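Local coordinates for protein IMPACT family member YigZ (Escherichia coli, PDB 1VI7) that is of unknown cellular function but may bind guanyl ribonucleotides and hydrolyse ribonucleoside triphosphates, at residues Asp51-Cys56 / Val102-Gly107; Val14-Glu19 / Asn125-Gln130; Leu139-Leu144 / Arg177-Ala182; Met4-Ile9 / Thr133-Pro138. One frame throughout, in Å; residues are numbered along the deposited sequence.

Contact 1: Asp51-Cys56 / Val102-Gly107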
loop_
_atom_site.group_PDB
_atom_site.type_symbol
_atom_site.label_atom_id
_atom_site.label_comp_id
_atom_site.label_asym_id
_atom_site.label_seq_id
_atom_site.Cartn_x
_atom_site.Cartn_y
_atom_site.Cartn_z
ATOM N N ASP A 51 -0.608 -21.407 -17.928
ATOM C CA ASP A 51 0.459 -22.193 -18.485
ATOM C C ASP A 51 1.852 -21.930 -17.941
ATOM O O ASP A 51 2.824 -22.521 -18.455
ATOM C CB ASP A 51 0.525 -22.011 -20.018
ATOM C CG ASP A 51 -0.423 -22.975 -20.712
ATOM O OD1 ASP A 51 -1.236 -22.489 -21.531
ATOM O OD2 ASP A 51 -0.352 -24.186 -20.435
ATOM N N ALA A 52 1.984 -21.003 -17.010
ATOM C CA ALA A 52 3.272 -20.687 -16.401
ATOM C C ALA A 52 3.384 -21.495 -15.100
ATOM O O ALA A 52 2.489 -21.531 -14.268
ATOM C CB ALA A 52 3.440 -19.204 -16.178
ATOM N N ARG A 53 4.524 -22.152 -14.975
ATOM C CA ARG A 53 4.830 -23.035 -13.885
ATOM C C ARG A 53 4.871 -22.392 -12.518
ATOM O O ARG A 53 4.546 -23.057 -11.511
ATOM C CB ARG A 53 6.153 -23.760 -14.190
ATOM C CG ARG A 53 6.182 -25.169 -13.631
ATOM C CD ARG A 53 7.521 -25.808 -13.861
ATOM N NE ARG A 53 8.634 -24.978 -13.370
ATOM C CZ ARG A 53 9.897 -25.315 -13.678
ATOM N NH1 ARG A 53 10.124 -26.400 -14.428
ATOM N NH2 ARG A 53 10.893 -24.573 -13.233
ATOM N N HIS A 54 5.403 -21.172 -12.423
ATOM C CA HIS A 54 5.546 -20.490 -11.156
ATOM C C HIS A 54 5.055 -19.052 -11.185
ATOM O O HIS A 54 4.937 -18.435 -12.256
ATOM C CB HIS A 54 7.007 -20.512 -10.662
ATOM C CG HIS A 54 7.616 -21.878 -10.614
ATOM N ND1 HIS A 54 7.301 -22.814 -9.655
ATOM C CD2 HIS A 54 8.459 -22.499 -11.470
ATOM C CE1 HIS A 54 7.932 -23.939 -9.919
ATOM N NE2 HIS A 54 8.648 -23.782 -11.021
ATOM N N HIS A 55 4.607 -18.566 -10.023
ATOM C CA HIS A 55 4.110 -17.224 -9.817
ATOM C C HIS A 55 4.538 -16.672 -8.447
ATOM O O HIS A 55 3.742 -16.503 -7.529
ATOM C CB HIS A 55 2.596 -17.128 -9.975
ATOM C CG HIS A 55 2.026 -17.687 -11.241
ATOM N ND1 HIS A 55 1.804 -19.051 -11.396
ATOM C CD2 HIS A 55 1.730 -17.139 -12.439
ATOM C CE1 HIS A 55 1.364 -19.300 -12.616
ATOM N NE2 HIS A 55 1.305 -18.160 -13.271
ATOM N N CYS A 56 5.806 -16.363 -8.300
ATOM C CA CYS A 56 6.431 -15.846 -7.093
ATOM C C CYS A 56 6.022 -14.427 -6.751
ATOM O O CYS A 56 5.745 -13.585 -7.611
ATOM C CB CYS A 56 7.945 -16.013 -7.228
ATOM S SG CYS A 56 8.431 -17.500 -8.180
ATOM N N VAL A 102 6.526 -12.349 -10.065
ATOM C CA VAL A 102 7.284 -12.864 -11.241
ATOM C C VAL A 102 6.511 -14.078 -11.733
ATOM O O VAL A 102 5.680 -14.581 -10.942
ATOM C CB VAL A 102 8.740 -13.046 -10.929
ATOM C CG1 VAL A 102 9.572 -13.256 -12.191
ATOM C CG2 VAL A 102 9.283 -11.796 -10.205
ATOM N N VAL A 103 6.380 -14.299 -13.027
ATOM C CA VAL A 103 5.579 -15.387 -13.598
ATOM C C VAL A 103 6.506 -16.304 -14.371
ATOM O O VAL A 103 7.191 -15.862 -15.304
ATOM C CB VAL A 103 4.458 -14.815 -14.470
ATOM C CG1 VAL A 103 3.801 -15.860 -15.369
ATOM C CG2 VAL A 103 3.369 -14.200 -13.565
ATOM N N ARG A 104 6.629 -17.597 -13.965
ATOM C CA ARG A 104 7.606 -18.368 -14.706
ATOM C C ARG A 104 7.052 -19.410 -15.650
ATOM O O ARG A 104 6.323 -20.326 -15.312
ATOM C CB ARG A 104 8.717 -18.946 -13.826
ATOM C CG ARG A 104 9.915 -19.383 -14.708
ATOM C CD ARG A 104 10.766 -20.374 -13.983
ATOM N NE ARG A 104 11.943 -20.850 -14.721
ATOM C CZ ARG A 104 12.765 -21.741 -14.147
ATOM N NH1 ARG A 104 12.481 -22.162 -12.912
ATOM N NH2 ARG A 104 13.830 -22.196 -14.772
ATOM N N TYR A 105 7.482 -19.293 -16.900
ATOM C CA TYR A 105 7.200 -20.249 -17.954
ATOM C C TYR A 105 8.506 -21.046 -18.186
ATOM O O TYR A 105 9.481 -20.461 -18.655
ATOM C CB TYR A 105 6.789 -19.531 -19.227
ATOM C CG TYR A 105 5.405 -18.931 -19.310
ATOM C CD1 TYR A 105 4.316 -19.675 -19.765
ATOM C CD2 TYR A 105 5.187 -17.581 -19.037
ATOM C CE1 TYR A 105 3.060 -19.110 -19.869
ATOM C CE2 TYR A 105 3.930 -17.007 -19.147
ATOM C CZ TYR A 105 2.867 -17.781 -19.554
ATOM O OH TYR A 105 1.610 -17.237 -19.658
ATOM N N TYR A 106 8.573 -22.278 -17.688
ATOM C CA TYR A 106 9.772 -23.102 -17.839
ATOM C C TYR A 106 10.109 -23.323 -19.311
ATOM O O TYR A 106 9.249 -23.684 -20.115
ATOM C CB TYR A 106 9.611 -24.448 -17.144
ATOM C CG TYR A 106 10.821 -25.362 -17.186
ATOM C CD1 TYR A 106 12.039 -24.940 -16.678
ATOM C CD2 TYR A 106 10.741 -26.664 -17.665
ATOM C CE1 TYR A 106 13.139 -25.769 -16.698
ATOM C CE2 TYR A 106 11.841 -27.501 -17.668
ATOM C CZ TYR A 106 13.034 -27.054 -17.165
ATOM O OH TYR A 106 14.150 -27.863 -17.144
ATOM N N GLY A 107 11.395 -23.159 -19.644
ATOM C CA GLY A 107 11.811 -23.323 -21.004
ATOM C C GLY A 107 12.461 -24.605 -21.401
ATOM O O GLY A 107 12.926 -24.696 -22.558
HETATM O O HOH W 1 6.078 -23.200 -18.100
#

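Contact 2: Val14-Glu19 / Asn125-Gln130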
loop_
_atom_site.group_PDB
_atom_site.type_symbol
_atom_site.label_atom_id
_atom_site.label_comp_id
_atom_site.label_asym_id
_atom_site.label_seq_id
_atom_site.Cartn_x
_atom_site.Cartn_y
_atom_site.Cartn_z
ATOM N N VAL A 14 3.407 -1.628 -13.646
ATOM C CA VAL A 14 4.539 -1.873 -14.523
ATOM C C VAL A 14 4.556 -3.378 -14.851
ATOM O O VAL A 14 4.319 -4.207 -13.971
ATOM C CB VAL A 14 5.896 -1.563 -13.883
ATOM C CG1 VAL A 14 7.054 -1.913 -14.797
ATOM C CG2 VAL A 14 6.006 -0.146 -13.382
ATOM N N THR A 15 4.972 -3.664 -16.069
ATOM C CA THR A 15 5.034 -5.051 -16.503
ATOM C C THR A 15 6.260 -5.217 -17.361
ATOM O O THR A 15 6.420 -4.442 -18.309
ATOM C CB THR A 15 3.755 -5.387 -17.282
ATOM O OG1 THR A 15 3.847 -6.680 -17.888
ATOM C CG2 THR A 15 3.517 -4.359 -18.379
ATOM N N VAL A 16 7.214 -6.058 -16.976
ATOM C CA VAL A 16 8.363 -6.240 -17.889
ATOM C C VAL A 16 8.601 -7.735 -18.031
ATOM O O VAL A 16 8.085 -8.500 -17.196
ATOM C CB VAL A 16 9.534 -5.358 -17.617
ATOM C CG1 VAL A 16 9.724 -4.987 -16.162
ATOM C CG2 VAL A 16 10.851 -5.923 -18.179
ATOM N N VAL A 17 9.145 -8.155 -19.157
ATOM C CA VAL A 17 9.376 -9.557 -19.488
ATOM C C VAL A 17 10.852 -9.792 -19.797
ATOM O O VAL A 17 11.543 -8.864 -20.208
ATOM C CB VAL A 17 8.514 -9.942 -20.713
ATOM C CG1 VAL A 17 9.169 -10.991 -21.594
ATOM C CG2 VAL A 17 7.126 -10.377 -20.264
ATOM N N GLU A 18 11.315 -11.028 -19.615
ATOM C CA GLU A 18 12.726 -11.309 -19.882
ATOM C C GLU A 18 12.954 -12.762 -20.264
ATOM O O GLU A 18 12.212 -13.659 -19.840
ATOM C CB GLU A 18 13.548 -10.888 -18.662
ATOM C CG GLU A 18 15.024 -10.786 -18.895
ATOM C CD GLU A 18 15.866 -10.848 -17.653
ATOM O OE1 GLU A 18 15.354 -10.442 -16.577
ATOM O OE2 GLU A 18 17.040 -11.290 -17.766
ATOM N N GLU A 19 13.957 -13.022 -21.088
ATOM C CA GLU A 19 14.289 -14.362 -21.568
ATOM C C GLU A 19 15.608 -14.904 -21.028
ATOM O O GLU A 19 16.703 -14.434 -21.320
ATOM C CB GLU A 19 14.237 -14.363 -23.087
ATOM C CG GLU A 19 15.269 -15.135 -23.849
ATOM C CD GLU A 19 14.869 -16.566 -24.184
ATOM O OE1 GLU A 19 13.769 -16.999 -23.765
ATOM O OE2 GLU A 19 15.677 -17.244 -24.867
ATOM N N ASN A 125 14.088 -5.849 -9.999
ATOM C CA ASN A 125 14.998 -4.749 -10.217
ATOM C C ASN A 125 14.746 -3.995 -11.517
ATOM O O ASN A 125 14.824 -2.763 -11.536
ATOM C CB ASN A 125 16.447 -5.297 -10.213
ATOM C CG ASN A 125 17.432 -4.133 -10.226
ATOM O OD1 ASN A 125 17.697 -3.603 -11.304
ATOM N ND2 ASN A 125 17.837 -3.722 -9.041
ATOM N N GLN A 126 14.480 -4.687 -12.610
ATOM C CA GLN A 126 14.317 -4.052 -13.902
ATOM C C GLN A 126 13.040 -3.219 -13.966
ATOM O O GLN A 126 12.986 -2.138 -14.533
ATOM C CB GLN A 126 14.283 -5.100 -15.016
ATOM C CG GLN A 126 15.595 -5.822 -15.247
ATOM C CD GLN A 126 16.742 -4.826 -15.363
ATOM O OE1 GLN A 126 17.755 -5.007 -14.686
ATOM N NE2 GLN A 126 16.480 -3.736 -16.078
ATOM N N ALA A 127 11.984 -3.833 -13.435
ATOM C CA ALA A 127 10.641 -3.282 -13.408
ATOM C C ALA A 127 10.658 -1.947 -12.655
ATOM O O ALA A 127 10.087 -0.945 -13.042
ATOM C CB ALA A 127 9.722 -4.243 -12.663
ATOM N N LEU A 128 11.404 -2.020 -11.546
ATOM C CA LEU A 128 11.620 -0.912 -10.652
ATOM C C LEU A 128 12.257 0.255 -11.342
ATOM O O LEU A 128 11.863 1.391 -11.056
ATOM C CB LEU A 128 12.330 -1.332 -9.382
ATOM C CG LEU A 128 11.457 -2.175 -8.436
ATOM C CD1 LEU A 128 12.291 -2.752 -7.327
ATOM C CD2 LEU A 128 10.281 -1.357 -7.897
ATOM N N ARG A 129 13.090 0.032 -12.344
ATOM C CA ARG A 129 13.681 1.090 -13.140
ATOM C C ARG A 129 12.599 1.792 -13.968
ATOM O O ARG A 129 12.883 2.849 -14.543
ATOM C CB ARG A 129 14.773 0.613 -14.072
ATOM C CG ARG A 129 16.100 0.214 -13.554
ATOM C CD ARG A 129 16.899 -0.572 -14.602
ATOM N NE ARG A 129 17.894 -1.436 -13.975
ATOM C CZ ARG A 129 18.987 -0.995 -13.362
ATOM N NH1 ARG A 129 19.839 -1.847 -12.792
ATOM N NH2 ARG A 129 19.270 0.309 -13.337
ATOM N N GLN A 130 11.460 1.197 -14.220
ATOM C CA GLN A 130 10.428 1.891 -15.002
ATOM C C GLN A 130 9.233 2.329 -14.171
ATOM O O GLN A 130 8.245 2.813 -14.736
ATOM C CB GLN A 130 9.988 1.001 -16.179
ATOM C CG GLN A 130 11.151 0.407 -16.929
ATOM C CD GLN A 130 10.857 -0.488 -18.098
ATOM O OE1 GLN A 130 11.722 -1.325 -18.424
ATOM N NE2 GLN A 130 9.706 -0.336 -18.755
#

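Contact 3: Leu139-Leu144 / Arg177-Ala182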
loop_
_atom_site.group_PDB
_atom_site.type_symbol
_atom_site.label_atom_id
_atom_site.label_comp_id
_atom_site.label_asym_id
_atom_site.label_seq_id
_atom_site.Cartn_x
_atom_site.Cartn_y
_atom_site.Cartn_z
ATOM N N LEU A 139 -3.422 10.872 6.096
ATOM C CA LEU A 139 -4.324 11.624 6.945
ATOM C C LEU A 139 -3.947 11.448 8.425
ATOM O O LEU A 139 -3.691 10.317 8.848
ATOM C CB LEU A 139 -5.711 10.973 6.822
ATOM C CG LEU A 139 -6.741 11.528 5.874
ATOM C CD1 LEU A 139 -6.185 12.553 4.907
ATOM C CD2 LEU A 139 -7.444 10.399 5.118
ATOM N N THR A 140 -4.166 12.478 9.222
ATOM C CA THR A 140 -4.002 12.329 10.679
ATOM C C THR A 140 -5.357 12.010 11.307
ATOM O O THR A 140 -6.395 12.343 10.715
ATOM C CB THR A 140 -3.398 13.587 11.303
ATOM O OG1 THR A 140 -2.044 13.721 10.825
ATOM C CG2 THR A 140 -3.374 13.488 12.820
ATOM N N GLU A 141 -5.393 11.248 12.392
ATOM C CA GLU A 141 -6.675 10.874 12.984
ATOM C C GLU A 141 -6.883 11.533 14.336
ATOM O O GLU A 141 -6.000 11.521 15.190
ATOM C CB GLU A 141 -6.798 9.377 13.167
ATOM C CG GLU A 141 -6.717 8.527 11.924
ATOM C CD GLU A 141 -7.195 7.099 12.181
ATOM O OE1 GLU A 141 -6.943 6.581 13.298
ATOM O OE2 GLU A 141 -7.874 6.533 11.296
ATOM N N TYR A 142 -8.079 12.069 14.543
ATOM C CA TYR A 142 -8.440 12.703 15.813
ATOM C C TYR A 142 -9.787 12.201 16.347
ATOM O O TYR A 142 -10.528 11.554 15.635
ATOM C CB TYR A 142 -8.643 14.212 15.595
ATOM C CG TYR A 142 -7.500 14.966 15.017
ATOM C CD1 TYR A 142 -7.282 15.038 13.638
ATOM C CD2 TYR A 142 -6.625 15.640 15.860
ATOM C CE1 TYR A 142 -6.224 15.760 13.119
ATOM C CE2 TYR A 142 -5.540 16.339 15.356
ATOM C CZ TYR A 142 -5.362 16.391 13.991
ATOM O OH TYR A 142 -4.293 17.084 13.479
ATOM N N THR A 143 -10.147 12.587 17.580
ATOM C CA THR A 143 -11.487 12.212 18.049
ATOM C C THR A 143 -12.278 13.503 18.362
ATOM O O THR A 143 -11.688 14.578 18.465
ATOM C CB THR A 143 -11.631 11.246 19.174
ATOM O OG1 THR A 143 -11.112 11.813 20.379
ATOM C CG2 THR A 143 -11.001 9.895 18.964
ATOM N N LEU A 144 -13.592 13.358 18.357
ATOM C CA LEU A 144 -14.472 14.524 18.493
ATOM C C LEU A 144 -15.838 14.122 19.005
ATOM O O LEU A 144 -16.532 13.312 18.412
ATOM C CB LEU A 144 -14.576 15.198 17.109
ATOM C CG LEU A 144 -15.538 16.370 16.996
ATOM C CD1 LEU A 144 -15.032 17.540 17.846
ATOM C CD2 LEU A 144 -15.785 16.785 15.553
ATOM N N ARG A 177 -14.457 9.505 15.342
ATOM C CA ARG A 177 -13.024 9.293 15.130
ATOM C C ARG A 177 -12.775 9.887 13.728
ATOM O O ARG A 177 -13.527 9.458 12.820
ATOM C CB ARG A 177 -12.760 7.795 15.083
ATOM C CG ARG A 177 -11.347 7.394 14.714
ATOM C CD ARG A 177 -10.350 8.083 15.590
ATOM N NE ARG A 177 -9.143 7.426 15.911
ATOM C CZ ARG A 177 -8.780 6.176 16.065
ATOM N NH1 ARG A 177 -9.642 5.182 15.884
ATOM N NH2 ARG A 177 -7.513 5.908 16.419
ATOM N N VAL A 178 -12.285 11.116 13.604
ATOM C CA VAL A 178 -12.116 11.724 12.288
ATOM C C VAL A 178 -10.661 11.711 11.824
ATOM O O VAL A 178 -9.769 11.576 12.645
ATOM C CB VAL A 178 -12.579 13.192 12.260
ATOM C CG1 VAL A 178 -14.094 13.252 12.214
ATOM C CG2 VAL A 178 -12.005 13.919 13.475
ATOM N N ALA A 179 -10.496 11.838 10.521
ATOM C CA ALA A 179 -9.218 11.868 9.851
ATOM C C ALA A 179 -9.182 12.993 8.806
ATOM O O ALA A 179 -9.977 13.000 7.874
ATOM C CB ALA A 179 -8.923 10.540 9.159
ATOM N N LEU A 180 -8.157 13.828 8.902
ATOM C CA LEU A 180 -7.980 14.881 7.909
ATOM C C LEU A 180 -6.520 15.300 7.784
ATOM O O LEU A 180 -5.743 15.204 8.737
ATOM C CB LEU A 180 -8.823 16.095 8.338
ATOM C CG LEU A 180 -8.382 16.714 9.685
ATOM C CD1 LEU A 180 -8.672 18.196 9.698
ATOM C CD2 LEU A 180 -9.085 16.021 10.830
ATOM N N PRO A 181 -6.173 15.848 6.631
ATOM C CA PRO A 181 -4.821 16.330 6.387
ATOM C C PRO A 181 -4.325 17.093 7.597
ATOM O O PRO A 181 -5.106 17.822 8.208
ATOM C CB PRO A 181 -5.042 17.272 5.207
ATOM C CG PRO A 181 -6.092 16.547 4.413
ATOM C CD PRO A 181 -7.051 16.060 5.472
ATOM N N ALA A 182 -3.034 16.979 7.924
ATOM C CA ALA A 182 -2.522 17.734 9.073
ATOM C C ALA A 182 -2.366 19.210 8.735
ATOM O O ALA A 182 -2.121 20.032 9.626
ATOM C CB ALA A 182 -1.236 17.147 9.612
#

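Contact 4: Met4-Ile9 / Thr133-Pro138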
loop_
_atom_site.group_PDB
_atom_site.type_symbol
_atom_site.label_atom_id
_atom_site.label_comp_id
_atom_site.label_asym_id
_atom_site.label_seq_id
_atom_site.Cartn_x
_atom_site.Cartn_y
_atom_site.Cartn_z
ATOM N N MET A 4 6.420 7.460 9.351
ATOM C CA MET A 4 7.116 8.683 8.941
ATOM C C MET A 4 6.142 9.630 8.243
ATOM O O MET A 4 5.059 9.199 7.841
ATOM C CB MET A 4 8.330 8.397 8.076
ATOM C CG MET A 4 8.059 7.934 6.665
ATOM S SD MET A 4 9.443 7.079 5.878
ATOM C CE MET A 4 9.098 7.405 4.142
ATOM N N GLU A 5 6.555 10.873 8.087
ATOM C CA GLU A 5 5.748 11.933 7.494
ATOM C C GLU A 5 5.057 11.488 6.223
ATOM O O GLU A 5 3.843 11.227 6.204
ATOM C CB GLU A 5 6.590 13.185 7.300
ATOM C CG GLU A 5 8.007 12.975 6.846
ATOM C CD GLU A 5 9.049 12.792 7.921
ATOM O OE1 GLU A 5 8.820 12.040 8.894
ATOM O OE2 GLU A 5 10.171 13.358 7.805
ATOM N N SER A 6 5.796 11.369 5.120
ATOM C CA SER A 6 5.182 10.883 3.886
ATOM C C SER A 6 6.170 9.942 3.183
ATOM O O SER A 6 7.322 9.805 3.560
ATOM C CB SER A 6 4.753 11.983 2.944
ATOM O OG SER A 6 5.880 12.573 2.324
ATOM N N TRP A 7 5.651 9.330 2.138
ATOM C CA TRP A 7 6.429 8.394 1.348
ATOM C C TRP A 7 5.954 8.377 -0.105
ATOM O O TRP A 7 4.960 9.029 -0.410
ATOM C CB TRP A 7 6.370 7.017 1.978
ATOM C CG TRP A 7 5.036 6.373 2.125
ATOM C CD1 TRP A 7 4.376 5.632 1.193
ATOM C CD2 TRP A 7 4.201 6.370 3.291
ATOM N NE1 TRP A 7 3.189 5.175 1.687
ATOM C CE2 TRP A 7 3.057 5.614 2.980
ATOM C CE3 TRP A 7 4.314 6.942 4.563
ATOM C CZ2 TRP A 7 2.014 5.401 3.893
ATOM C CZ3 TRP A 7 3.283 6.728 5.459
ATOM C CH2 TRP A 7 2.153 5.975 5.136
ATOM N N LEU A 8 6.658 7.642 -0.961
ATOM C CA LEU A 8 6.280 7.558 -2.358
ATOM C C LEU A 8 5.589 6.220 -2.602
ATOM O O LEU A 8 5.785 5.320 -1.780
ATOM C CB LEU A 8 7.481 7.677 -3.292
ATOM C CG LEU A 8 8.374 8.907 -3.186
ATOM C CD1 LEU A 8 9.565 8.799 -4.119
ATOM C CD2 LEU A 8 7.614 10.190 -3.466
ATOM N N ILE A 9 4.653 6.182 -3.540
ATOM C CA ILE A 9 3.978 4.923 -3.881
ATOM C C ILE A 9 3.856 4.852 -5.397
ATOM O O ILE A 9 4.128 5.864 -6.077
ATOM C CB ILE A 9 2.613 4.809 -3.214
ATOM C CG1 ILE A 9 1.671 5.963 -3.589
ATOM C CG2 ILE A 9 2.697 4.757 -1.679
ATOM C CD1 ILE A 9 0.732 5.651 -4.714
ATOM N N THR A 133 6.279 7.219 -9.716
ATOM C CA THR A 133 5.741 7.340 -8.372
ATOM C C THR A 133 4.994 8.609 -8.067
ATOM O O THR A 133 4.782 9.468 -8.908
ATOM C CB THR A 133 6.909 7.172 -7.357
ATOM O OG1 THR A 133 8.041 7.930 -7.806
ATOM C CG2 THR A 133 7.324 5.722 -7.186
ATOM N N GLN A 134 4.520 8.731 -6.822
ATOM C CA GLN A 134 3.838 9.920 -6.324
ATOM C C GLN A 134 3.870 9.995 -4.798
ATOM O O GLN A 134 3.605 8.989 -4.135
ATOM C CB GLN A 134 2.394 10.005 -6.797
ATOM C CG GLN A 134 1.643 8.696 -6.791
ATOM C CD GLN A 134 0.151 8.889 -7.012
ATOM O OE1 GLN A 134 -0.400 8.564 -8.062
ATOM N NE2 GLN A 134 -0.494 9.426 -5.975
ATOM N N ARG A 135 4.070 11.186 -4.245
ATOM C CA ARG A 135 4.120 11.308 -2.789
ATOM C C ARG A 135 2.757 11.008 -2.192
ATOM O O ARG A 135 1.736 11.006 -2.870
ATOM C CB ARG A 135 4.664 12.626 -2.302
ATOM C CG ARG A 135 4.877 12.752 -0.807
ATOM C CD ARG A 135 5.879 13.872 -0.529
ATOM N NE ARG A 135 7.171 13.522 -1.108
ATOM C CZ ARG A 135 7.992 12.606 -0.616
ATOM N NH1 ARG A 135 7.670 11.937 0.493
ATOM N NH2 ARG A 135 9.145 12.315 -1.216
ATOM N N LYS A 136 2.758 10.714 -0.892
ATOM C CA LYS A 136 1.493 10.375 -0.246
ATOM C C LYS A 136 1.485 10.698 1.225
ATOM O O LYS A 136 1.968 9.896 2.024
ATOM C CB LYS A 136 1.220 8.879 -0.499
ATOM C CG LYS A 136 -0.074 8.439 0.128
ATOM C CD LYS A 136 -0.382 6.971 -0.017
ATOM C CE LYS A 136 -1.347 6.518 1.091
ATOM N NZ LYS A 136 -0.823 6.949 2.425
ATOM N N THR A 137 1.005 11.883 1.603
ATOM C CA THR A 137 0.954 12.227 3.029
ATOM C C THR A 137 -0.342 11.717 3.642
ATOM O O THR A 137 -1.439 12.090 3.235
ATOM C CB THR A 137 1.140 13.706 3.311
ATOM O OG1 THR A 137 2.129 14.285 2.431
ATOM C CG2 THR A 137 1.661 13.894 4.744
ATOM N N PRO A 138 -0.220 10.710 4.500
ATOM C CA PRO A 138 -1.355 10.093 5.153
ATOM C C PRO A 138 -2.106 11.035 6.089
ATOM O O PRO A 138 -1.530 11.872 6.788
ATOM C CB PRO A 138 -0.712 8.967 5.981
ATOM C CG PRO A 138 0.603 9.593 6.378
ATOM C CD PRO A 138 1.073 10.238 5.085
#

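Contact 1: Asp51-Cys56 / Val102-Gly107
H54 and R104 form a single antiparallel hydrogen-bonded pair, in which H54 N reaches R104 O at 3.1 Å on a lone pair, and R104 N returns a bond to H54 O. R53 and H54 together face R104, a classic beta bulge. A further backbone bond, V102 N to C56 O at 2.9 Å, extends the join between this loop and strand 98-105.

Apolar contact centres on A52. Its CB stands over the centre of the Y105 ring, 3.5 Å from the centroid in a CH-pi contact, and also meets V103 CG1. CG2 of V103 touches H55 CD2 at 3.5 Å.

The third group is cationic and aromatic. The R53 guanidinium lies flat on Y106, planes 23° apart, with CZ 4.2 Å from the ring centroid in an off-centre cation-pi stack. R104 runs beside R53, their guanidinium planes nearly perpendicular at 86°. R104 NH1 forms a salt bridge with E77, while H54 ND1 hydrogen-bonds the backbone O of D75 and Y105 OH hydrogen-bonds H49 ND1.

Two arginine side chains thus run side by side, and the E77 salt bridge to R104 and the Y106 ring stacked on R53 probably balance part of their positive charge.

Contact 2: Val14-Glu19 / Asn125-Gln130
V16 and A127 mark the nearest backbone approach, their CA atoms 5.8 Å apart, where strand 14-20 passes alongside the C-terminal part of helix 113-128. This is helix-on-sheet packing of an alpha+beta domain: the strand forms one edge of a five-stranded antiparallel sheet, and the helix lies across the sheet face on which V14 and V16 stand. The fold is consistent with a relationship to the ribosomal protein S5 domain 2-like fold.

The touching surface is small and apolar, and two valines two residues apart on the strand supply one side of it. V16 projects toward the helix and places CG1 3.4 Å from A127 CA and 3.6 Å from A127 CB, so that one methyl branch meets both the backbone and the side chain of the alanine. The short side chain of A127 lets the helix backbone come this close to the strand. CB of A127 also meets V14 CG1 at 4.1 Å, and thus touches a methyl of each valine.

V14 divides its two branches between successive parts of the 125-130 segment. CG1 is anti to the backbone N (chi1 176°) and packs against A127, whereas CG2 meets the backbone of Q130, 3.9 Å from its O.

Neighbouring strand 23-31 continues the surface: V14 and V16 make backbone hydrogen bonds with its L29 and T27, and L29 also touches A127 and L128. Near the C-terminal end of the helix, A127 O accepts the backbone N of Q130 at 2.8 Å while V14 CG1 lies 3.6 Å from the same oxygen.

Contact 3: Leu139-Leu144 / Arg177-Ala182
T140 to T143 pair with R177 to L180 as the two inner strands of the four-stranded antiparallel sheet in the C-terminal part of the chain. Four backbone bonds join them. Y142 exchanges two with V178, its N donating to V178 O nearly along the C=O axis at an N-H...O angle of 165°, and T140 exchanges two with L180, L180 N lying 2.9 Å from T140 O. E141 with A179 and T143 with R177 are the non-hydrogen-bonded pairs.

One face carries Y142, V178 and L180. The Y142 side chain crosses that of L180 at about a right angle, its CD1 3.5 Å from L180 CD2, while Y142 CB meets V178 CG2 at 4.0 Å. Helix 185-196 covers Y142 and L180, and helix 151-160 reaches V178.

On the other face E141 OE1 stands 3.1 Å above the R177 guanidinium plane, toward its rim. It is 3.2 Å from R177 NH2, a salt bridge of charges alone with no N-H aimed at the oxygen. R177 CD also touches T143 CG2 at 3.9 Å. An alanine at R177 would probably leave the E141 carboxylate without this opposite charge and T143 CG2 without its aliphatic neighbour.

Strand order 2-3-1-4 with two helices on one face, in a beta-alpha-beta-beta-alpha-beta succession, is that of a ferredoxin-like fold.

Contact 4: Met4-Ile9 / Thr133-Pro138
S6 OG accepts a hydrogen bond from R135 NH1 at 2.6 Å, with an N-H...O angle of 153° and the oxygen close to the guanidinium plane. The bond lies beside a small two-stranded antiparallel sheet, 7-10 with 133-136, which ties the start of the chain to the link between the N-terminal and C-terminal domains.

On the same face as R135, L8 sets CD2 3.4 Å above the R135 guanidinium plane, offset toward the rim. The arginine thus has an apolar methyl over one face and a hydroxyl at its edge. L8 and R135 form a non-hydrogen-bonded pair, next to the hydrogen-bonded pair I9 and Q134, where I9 N reaches Q134 O at 3.1 Å and Q134 N reaches I9 O at 3.0 Å. On the other side of L8 and R135, K136 N gives W7 O only a weak bond.

W7, I9, Q134 and K136 occupy the opposite face. The chi1 of W7, 60°, sets CG between the backbone N and the carbonyl carbon and so starts the indole on the face that carries K136. The two side chains run side by side, W7 CZ2 lying 3.5 Å from K136 NZ. W7 CZ3 also meets P138 CG at 4.0 Å. E97 sits near both polar ends, accepting a weak hydrogen bond from W7 NE1 and forming a long, weak ion pair with K136 NZ. An alanine at W7 would probably open a gap beside P138 and leave the K136 chain freer to turn.

At the other end of this face, I9 CD1 packs against Q134 CG at 3.8 Å.

Overall arrangement
From the N terminus, residues 4-9 form one half of contact 4, whose partner arrives only at 133-138, so this contact closes a very long loop. Inside that loop contact 2 joins strand 14-20 to the end of helix 113-128, and contact 1 in turn lies within the span closed by contact 2, fastening the 51-56 loop to strand 98-105. Contacts 1 and 2 serve the same five-stranded sheet, their centres about 15 Å apart. Contact 3 follows in series, joining the central strands of the C-terminal sheet, about 44 Å from contact 1 between centres. Contact 4 lies between the two domains, its second segment running directly into contact 3.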